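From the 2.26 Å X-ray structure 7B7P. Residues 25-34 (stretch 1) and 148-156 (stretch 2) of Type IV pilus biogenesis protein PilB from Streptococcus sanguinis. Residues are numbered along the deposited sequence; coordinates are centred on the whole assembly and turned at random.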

# COMPACT_ATOMS: atom_id res chain seq x y z
N ARG A 25 -15.02 26.07 11.80
CA ARG A 25 -15.59 25.51 13.02
C ARG A 25 -16.01 24.07 12.80
O ARG A 25 -15.64 23.17 13.57
CB ARG A 25 -16.78 26.36 13.47
CG ARG A 25 -17.02 26.44 14.96
CD ARG A 25 -17.64 27.79 15.33
NE ARG A 25 -16.82 28.52 16.30
CZ ARG A 25 -16.61 29.83 16.28
NH1 ARG A 25 -17.15 30.59 15.33
NH2 ARG A 25 -15.85 30.39 17.22
N THR A 26 -16.79 23.82 11.75
CA THR A 26 -17.24 22.46 11.50
C THR A 26 -16.07 21.58 11.04
O THR A 26 -16.01 20.40 11.43
CB THR A 26 -18.41 22.49 10.50
OG1 THR A 26 -18.69 21.17 10.02
CG2 THR A 26 -18.12 23.39 9.35
N VAL A 27 -15.11 22.14 10.31
CA VAL A 27 -13.91 21.39 9.92
C VAL A 27 -13.07 21.01 11.13
O VAL A 27 -12.43 19.94 11.14
CB VAL A 27 -13.09 22.22 8.90
CG1 VAL A 27 -11.61 21.87 8.97
CG2 VAL A 27 -13.63 22.03 7.50
N GLY A 28 -13.06 21.85 12.17
CA GLY A 28 -12.27 21.59 13.37
C GLY A 28 -12.75 20.40 14.18
O GLY A 28 -12.01 19.91 15.05
N LYS A 29 -13.96 19.90 13.91
CA LYS A 29 -14.50 18.76 14.63
C LYS A 29 -14.43 17.46 13.82
O LYS A 29 -14.95 16.43 14.28
CB LYS A 29 -15.95 19.05 15.05
CG LYS A 29 -16.11 20.29 15.95
CD LYS A 29 -17.57 20.49 16.34
CE LYS A 29 -17.94 21.97 16.44
NZ LYS A 29 -19.20 22.26 15.67
N ALA A 30 -13.80 17.46 12.66
CA ALA A 30 -13.79 16.28 11.80
C ALA A 30 -12.65 15.34 12.18
O ALA A 30 -11.53 15.77 12.46
CB ALA A 30 -13.67 16.68 10.33
N THR A 31 -12.96 14.05 12.20
CA THR A 31 -11.93 13.06 12.49
C THR A 31 -11.29 12.49 11.22
O THR A 31 -10.31 11.76 11.33
CB THR A 31 -12.51 11.94 13.36
OG1 THR A 31 -13.82 11.59 12.90
CG2 THR A 31 -12.61 12.42 14.82
N SER A 32 -11.81 12.83 10.04
CA SER A 32 -11.11 12.56 8.78
C SER A 32 -11.61 13.55 7.74
O SER A 32 -12.79 13.90 7.71
CB SER A 32 -11.32 11.12 8.30
OG SER A 32 -12.68 10.89 7.97
N ILE A 33 -10.70 14.01 6.89
CA ILE A 33 -10.97 15.06 5.92
C ILE A 33 -10.48 14.59 4.56
O ILE A 33 -9.36 14.09 4.44
CB ILE A 33 -10.25 16.39 6.27
CG1 ILE A 33 -10.65 16.90 7.64
CG2 ILE A 33 -10.53 17.44 5.19
CD1 ILE A 33 -11.94 17.64 7.61
N PHE A 34 -11.31 14.81 3.54
CA PHE A 34 -10.91 14.62 2.15
C PHE A 34 -11.15 15.93 1.42
O PHE A 34 -12.27 16.45 1.43
CB PHE A 34 -11.71 13.48 1.49
CG PHE A 34 -11.31 12.11 1.96
CD1 PHE A 34 -11.81 11.60 3.15
CD2 PHE A 34 -10.43 11.33 1.23
CE1 PHE A 34 -11.43 10.34 3.60
CE2 PHE A 34 -10.05 10.07 1.67
CZ PHE A 34 -10.55 9.58 2.85
N ALA A 148 -14.09 21.79 -2.51
CA ALA A 148 -15.06 21.19 -1.62
C ALA A 148 -14.34 20.23 -0.69
O ALA A 148 -13.20 19.83 -0.95
CB ALA A 148 -16.15 20.46 -2.40
N ILE A 149 -15.02 19.86 0.38
CA ILE A 149 -14.48 18.98 1.41
C ILE A 149 -15.54 17.94 1.76
O ILE A 149 -16.74 18.21 1.71
CB ILE A 149 -14.06 19.76 2.69
CG1 ILE A 149 -12.62 20.29 2.60
CG2 ILE A 149 -14.24 18.94 3.94
CD1 ILE A 149 -12.29 21.36 3.65
N ALA A 150 -15.08 16.74 2.09
CA ALA A 150 -15.91 15.69 2.67
C ALA A 150 -15.29 15.25 3.98
O ALA A 150 -14.06 15.13 4.08
CB ALA A 150 -16.03 14.51 1.72
N TYR A 151 -16.12 15.00 4.99
CA TYR A 151 -15.60 14.78 6.32
C TYR A 151 -16.54 13.90 7.13
O TYR A 151 -17.72 13.76 6.82
CB TYR A 151 -15.39 16.10 7.07
CG TYR A 151 -16.69 16.80 7.41
CD1 TYR A 151 -17.39 17.51 6.44
CD2 TYR A 151 -17.23 16.75 8.70
CE1 TYR A 151 -18.57 18.16 6.74
CE2 TYR A 151 -18.42 17.39 9.01
CZ TYR A 151 -19.09 18.10 8.02
OH TYR A 151 -20.27 18.75 8.28
N ARG A 152 -15.99 13.36 8.21
CA ARG A 152 -16.78 12.68 9.23
C ARG A 152 -16.32 13.17 10.60
O ARG A 152 -15.19 13.63 10.78
CB ARG A 152 -16.64 11.16 9.15
CG ARG A 152 -17.39 10.54 7.98
CD ARG A 152 -17.14 9.04 7.88
NE ARG A 152 -17.66 8.32 9.04
CZ ARG A 152 -18.94 8.00 9.19
NH1 ARG A 152 -19.83 8.33 8.27
NH2 ARG A 152 -19.33 7.34 10.27
N THR A 153 -17.22 13.05 11.57
CA THR A 153 -16.95 13.42 12.95
C THR A 153 -16.83 12.23 13.89
O THR A 153 -16.45 12.41 15.05
CB THR A 153 -18.04 14.37 13.46
OG1 THR A 153 -19.31 13.95 12.94
CG2 THR A 153 -17.76 15.78 12.98
N ASP A 154 -17.12 11.03 13.41
CA ASP A 154 -17.04 9.77 14.13
C ASP A 154 -16.42 8.74 13.18
O ASP A 154 -16.58 8.86 11.96
CB ASP A 154 -18.43 9.30 14.59
CG ASP A 154 -19.53 9.57 13.55
OD1 ASP A 154 -19.33 10.43 12.66
OD2 ASP A 154 -20.59 8.93 13.63
N PRO A 155 -15.72 7.74 13.71
CA PRO A 155 -15.00 6.81 12.83
C PRO A 155 -15.94 6.12 11.85
O PRO A 155 -17.16 6.06 12.06
CB PRO A 155 -14.38 5.80 13.80
CG PRO A 155 -14.44 6.45 15.14
CD PRO A 155 -15.65 7.31 15.12
N ILE A 156 -15.36 5.61 10.77
CA ILE A 156 -16.12 4.81 9.81
C ILE A 156 -16.23 3.39 10.40
O ILE A 156 -15.23 2.76 10.72
CB ILE A 156 -15.48 4.83 8.41
CG1 ILE A 156 -14.21 3.97 8.27
CG2 ILE A 156 -15.10 6.25 8.03
CD1 ILE A 156 -14.50 2.52 7.96

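The carbonyl of Arg 152 does the work of several acceptors at the point where the sheet pairing begins. Its O takes a short hydrogen bond from the backbone of Thr 31 (N to O, 2.7 Å) and a longer one from the same residue's side chain (Thr 31 OG1 to Arg 152 O, 3.2 Å), while Ala 30 CA approaches it at 3.2 Å in a CA-H...O contact. Thr 31, with chi1 in the p well, thus donates twice to one oxygen, fastening the loop just before its strand starts.

From there the backbones pair as antiparallel strands, their axes at 157° and 4.8 Å apart at closest approach. Arg 152 N donates to Ser 32 O at a relaxed 3.3 Å. Two residues along, the pairing tightens into a reciprocal couple: Phe 34 N to Ala 150 O is 2.8 Å and Ala 150 N to Phe 34 O is 2.9 Å, both nearly straight. Between these hydrogen-bonded pairs, Ile 33 and Tyr 151 form the non-hydrogen-bonded pair, with their CA atoms only 4.7 Å apart. CA-H...O contacts supplement the ladder, such as Tyr 151 CA to Ser 32 O at 3.3 Å.

The alternation of the strands sorts the side chains. On the face carrying Ile 33 and Tyr 151, Ile 33 CD1 reaches Tyr 151 CB at 3.8 Å, and its CG2 meets Ile 149 CG2 at 4.2 Å. The segment preceding the strand adds to this apolar packing: Ala 30 CB lies 3.7 Å from Tyr 151 CB, and Val 27 CG2 lies 4.1 Å from Ile 149 CD1. A type I turn from Val 27 to Ala 30, closed by Ala 30 N to Val 27 O at 3.2 Å, links these two contributors. Farther out, Thr 26 OG1 comes within 3.4 Å of Tyr 151 OH, a hydroxyl that is hydrogen-bonded elsewhere in the structure.

The other face pairs Ser 32 with Arg 152 and Phe 34 with Ala 150. The small alanine meets the base of the phenylalanine, CB to CB at 4.4 Å, while the end of the Phe 34 side chain leads away. Arg 152 likewise sends its end away from stretch 1 and braces its own loop: NH2 donates to Pro 155 O at 3.1 Å, and NE makes a weak hydrogen bond to Asp 154 O at 3.2 Å. The design rule is economical: backbone bonds run along the register, apolar side chains meet on both faces, and the arginine holds the outgoing chain.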